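Local coordinates for putative methyl-accepting chemotaxis signal transduction protein (Campylobacter jejuni subsp. jejuni serotype O:2, PDB 4XMR) that binds isoleucine in the membrane-distal module of its tandem PAS sensory domain and probably relays the signal for chemotaxis, at residues B[169-174]-B[190-195]. Sequence-based numbering, arbitrary orientation.
Sequences LVAKTP and TNKELL
Thr190 lies against the last part of helix 163-171, its CA 3.8 Å from that of Ala171. No direct hydrogen bond joins 169-174 to 190-195; a water does the polar work, donating to Ala171 O at 3.0 Å. The same water also lies within bonding distance of Thr190 O, though so close that the detail of this second bond is doubtful.

The van der Waals part runs through the two branches of Thr190. CG2, anti to the backbone N (chi1 -60° for OG1), rests 3.7 Å from Ala171 O and is equally near Thr173 O. OG1, the other branch, approaches Val170 O at 3.5 Å. It also comes within 3.6 Å of Thr173 OG1, and neither approach is a bond; its main hydrogen bond is with Thr177 O, with a weak second one to Gly175 O. Farther out, the extended chain of Lys192, carried by the 3-10 segment 192-195 that an Asx turn at Asn191 opens, passes back beside the helix, and its CE touches Ala171 CB at 3.8 Å.

In the tandem PAS (dCache-like) fold this helix follows the last strand of the isoleucine-binding module and leads into the second module, whose edge strand 186-189 ends just before Thr190. The contact therefore sits where the linking helix runs into the second module, well away from the ligand.

Hydrogen bonds within 169-174 tie Thr173 back to Val170. Val170 O is gripped twice by Thr173, through N and through OG1 at 2.7 Å, the hydroxyl lying in the carbonyl plane; Thr173 OG1 also bonds Thr25 of the long helix 9-48.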
ATOM      1  N   LEU B 169       5.249   1.678  -7.870  1.00 12.55           N
ATOM      2  CA  LEU B 169       5.506   1.880  -6.448  1.00 12.78           C
ATOM      3  C   LEU B 169       6.993   2.098  -6.173  1.00 13.10           C
ATOM      4  O   LEU B 169       7.378   3.002  -5.430  1.00 14.16           O
ATOM      5  CB  LEU B 169       5.021   0.679  -5.656  1.00 12.76           C
ATOM      6  CG  LEU B 169       3.506   0.618  -5.515  1.00 14.94           C
ATOM      7  CD1 LEU B 169       3.054  -0.751  -5.028  1.00 19.13           C
ATOM      8  CD2 LEU B 169       3.045   1.689  -4.537  1.00 19.27           C
ATOM      9  N   VAL B 170       7.840   1.265  -6.766  1.00 12.19           N
ATOM     10  CA  VAL B 170       9.276   1.401  -6.562  1.00 12.66           C
ATOM     11  C   VAL B 170       9.777   2.749  -7.082  1.00 15.64           C
ATOM     12  O   VAL B 170      10.589   3.418  -6.430  1.00 16.60           O
ATOM     13  CB  VAL B 170      10.038   0.254  -7.233  1.00 15.22           C
ATOM     14  CG1 VAL B 170      11.558   0.517  -7.210  1.00 18.03           C
ATOM     15  CG2 VAL B 170       9.714  -1.039  -6.531  1.00 16.29           C
ATOM     16  N   ALA B 171       9.284   3.161  -8.246  1.00 16.51           N
ATOM     17  CA  ALA B 171       9.733   4.410  -8.852  1.00 18.79           C
ATOM     18  C   ALA B 171       9.475   5.642  -7.982  1.00 19.89           C
ATOM     19  O   ALA B 171      10.175   6.652  -8.099  1.00 25.03           O
ATOM     20  CB  ALA B 171       9.104   4.585 -10.226  1.00 21.18           C
ATOM     21  N   LYS B 172       8.490   5.558  -7.098  1.00 16.95           N
ATOM     22  CA  LYS B 172       8.147   6.693  -6.246  1.00 16.43           C
ATOM     23  C   LYS B 172       8.985   6.759  -4.978  1.00 16.95           C
ATOM     24  O   LYS B 172       8.956   7.752  -4.262  1.00 21.77           O
ATOM     25  CB  LYS B 172       6.659   6.650  -5.872  1.00 18.36           C
ATOM     26  CG  LYS B 172       5.703   6.948  -7.019  1.00 22.84           C
ATOM     27  CD  LYS B 172       4.256   6.912  -6.533  1.00 30.72           C
ATOM     28  CE  LYS B 172       3.279   7.324  -7.623  1.00 37.87           C
ATOM     29  NZ  LYS B 172       3.464   8.747  -8.025  1.00 49.41           N
ATOM     30  N   THR B 173       9.724   5.696  -4.693  1.00 14.40           N
ATOM     31  CA  THR B 173      10.506   5.672  -3.465  1.00 13.71           C
ATOM     32  C   THR B 173      11.734   6.575  -3.566  1.00 13.33           C
ATOM     33  O   THR B 173      12.303   6.738  -4.644  1.00 13.38           O
ATOM     34  CB  THR B 173      11.002   4.250  -3.124  1.00 13.15           C
ATOM     35  OG1 THR B 173      11.913   3.790  -4.136  1.00 13.92           O
ATOM     36  CG2 THR B 173       9.830   3.274  -2.967  1.00 15.09           C
ATOM     37  N   PRO B 174      12.159   7.150  -2.436  1.00 13.78           N
ATOM     38  CA  PRO B 174      13.429   7.893  -2.440  1.00 14.92           C
ATOM     39  C   PRO B 174      14.630   6.996  -2.729  1.00 12.95           C
ATOM     40  O   PRO B 174      14.558   5.766  -2.633  1.00 12.93           O
ATOM     41  CB  PRO B 174      13.525   8.426  -1.011  1.00 17.29           C
ATOM     42  CG  PRO B 174      12.670   7.468  -0.201  1.00 22.82           C
ATOM     43  CD  PRO B 174      11.540   7.093  -1.102  1.00 16.57           C
ATOM     44  N   THR B 190      13.853   3.265  -9.767  1.00 17.45           N
ATOM     45  CA  THR B 190      13.492   4.658  -9.520  1.00 17.42           C
ATOM     46  C   THR B 190      13.867   5.519 -10.717  1.00 18.68           C
ATOM     47  O   THR B 190      13.089   6.365 -11.177  1.00 21.31           O
ATOM     48  CB  THR B 190      14.213   5.176  -8.288  1.00 20.43           C
ATOM     49  OG1 THR B 190      13.830   4.373  -7.169  1.00 23.96           O
ATOM     50  CG2 THR B 190      13.853   6.629  -8.020  1.00 22.21           C
ATOM     51  N   ASN B 191      15.075   5.303 -11.213  1.00 18.19           N
ATOM     52  CA  ASN B 191      15.513   5.926 -12.449  1.00 19.97           C
ATOM     53  C   ASN B 191      15.121   4.986 -13.578  1.00 20.89           C
ATOM     54  O   ASN B 191      15.769   3.966 -13.790  1.00 20.24           O
ATOM     55  CB  ASN B 191      17.027   6.144 -12.402  1.00 22.38           C
ATOM     56  CG  ASN B 191      17.597   6.669 -13.710  1.00 27.51           C
ATOM     57  OD1 ASN B 191      16.865   6.987 -14.650  1.00 25.86           O
ATOM     58  ND2 ASN B 191      18.921   6.775 -13.768  1.00 29.26           N
ATOM     59  N   LYS B 192      14.045   5.320 -14.285  1.00 21.92           N
ATOM     60  CA  LYS B 192      13.495   4.416 -15.291  1.00 24.94           C
ATOM     61  C   LYS B 192      14.448   4.145 -16.452  1.00 25.46           C
ATOM     62  O   LYS B 192      14.222   3.227 -17.235  1.00 27.18           O
ATOM     63  CB  LYS B 192      12.107   4.873 -15.767  1.00 31.38           C
ATOM     64  CG  LYS B 192      11.025   4.638 -14.710  1.00 35.08           C
ATOM     65  CD  LYS B 192       9.617   5.009 -15.175  1.00 40.08           C
ATOM     66  CE  LYS B 192       8.627   4.921 -14.010  1.00 46.88           C
ATOM     67  NZ  LYS B 192       7.218   5.242 -14.382  1.00 53.11           N
ATOM     68  N   GLU B 193      15.523   4.925 -16.550  1.00 23.61           N
ATOM     69  CA  GLU B 193      16.570   4.641 -17.527  1.00 27.47           C
ATOM     70  C   GLU B 193      17.292   3.316 -17.259  1.00 25.00           C
ATOM     71  O   GLU B 193      17.799   2.677 -18.186  1.00 26.67           O
ATOM     72  CB  GLU B 193      17.585   5.786 -17.597  1.00 27.98           C
ATOM     73  CG  GLU B 193      17.055   7.050 -18.256  1.00 39.66           C
ATOM     74  CD  GLU B 193      18.161   7.908 -18.857  1.00 51.96           C
ATOM     75  OE1 GLU B 193      19.326   7.788 -18.419  1.00 51.70           O
ATOM     76  OE2 GLU B 193      17.868   8.698 -19.780  1.00 60.93           O
ATOM     77  N   LEU B 194      17.346   2.905 -15.996  1.00 23.46           N
ATOM     78  CA  LEU B 194      17.984   1.640 -15.632  1.00 21.49           C
ATOM     79  C   LEU B 194      17.257   0.436 -16.220  1.00 23.19           C
ATOM     80  O   LEU B 194      17.798  -0.667 -16.234  1.00 25.01           O
ATOM     81  CB  LEU B 194      18.072   1.489 -14.109  1.00 21.42           C
ATOM     82  CG  LEU B 194      19.018   2.448 -13.391  1.00 22.05           C
ATOM     83  CD1 LEU B 194      19.165   2.024 -11.933  1.00 21.84           C
ATOM     84  CD2 LEU B 194      20.382   2.525 -14.078  1.00 27.19           C
ATOM     85  N   LEU B 195      16.037   0.649 -16.707  1.00 20.51           N
ATOM     86  CA  LEU B 195      15.247  -0.444 -17.263  1.00 20.70           C
ATOM     87  C   LEU B 195      15.640  -0.781 -18.694  1.00 21.69           C
ATOM     88  O   LEU B 195      15.317  -1.854 -19.205  1.00 22.17           O
ATOM     89  CB  LEU B 195      13.759  -0.110 -17.207  1.00 21.84           C
ATOM     90  CG  LEU B 195      13.181   0.037 -15.796  1.00 22.41           C
ATOM     91  CD1 LEU B 195      11.711   0.414 -15.866  1.00 23.48           C
ATOM     92  CD2 LEU B 195      13.370  -1.236 -14.988  1.00 24.50           C
TER
HETATM   93  O   HOH W   1      10.993   7.756 -10.810  1.00 39.50           O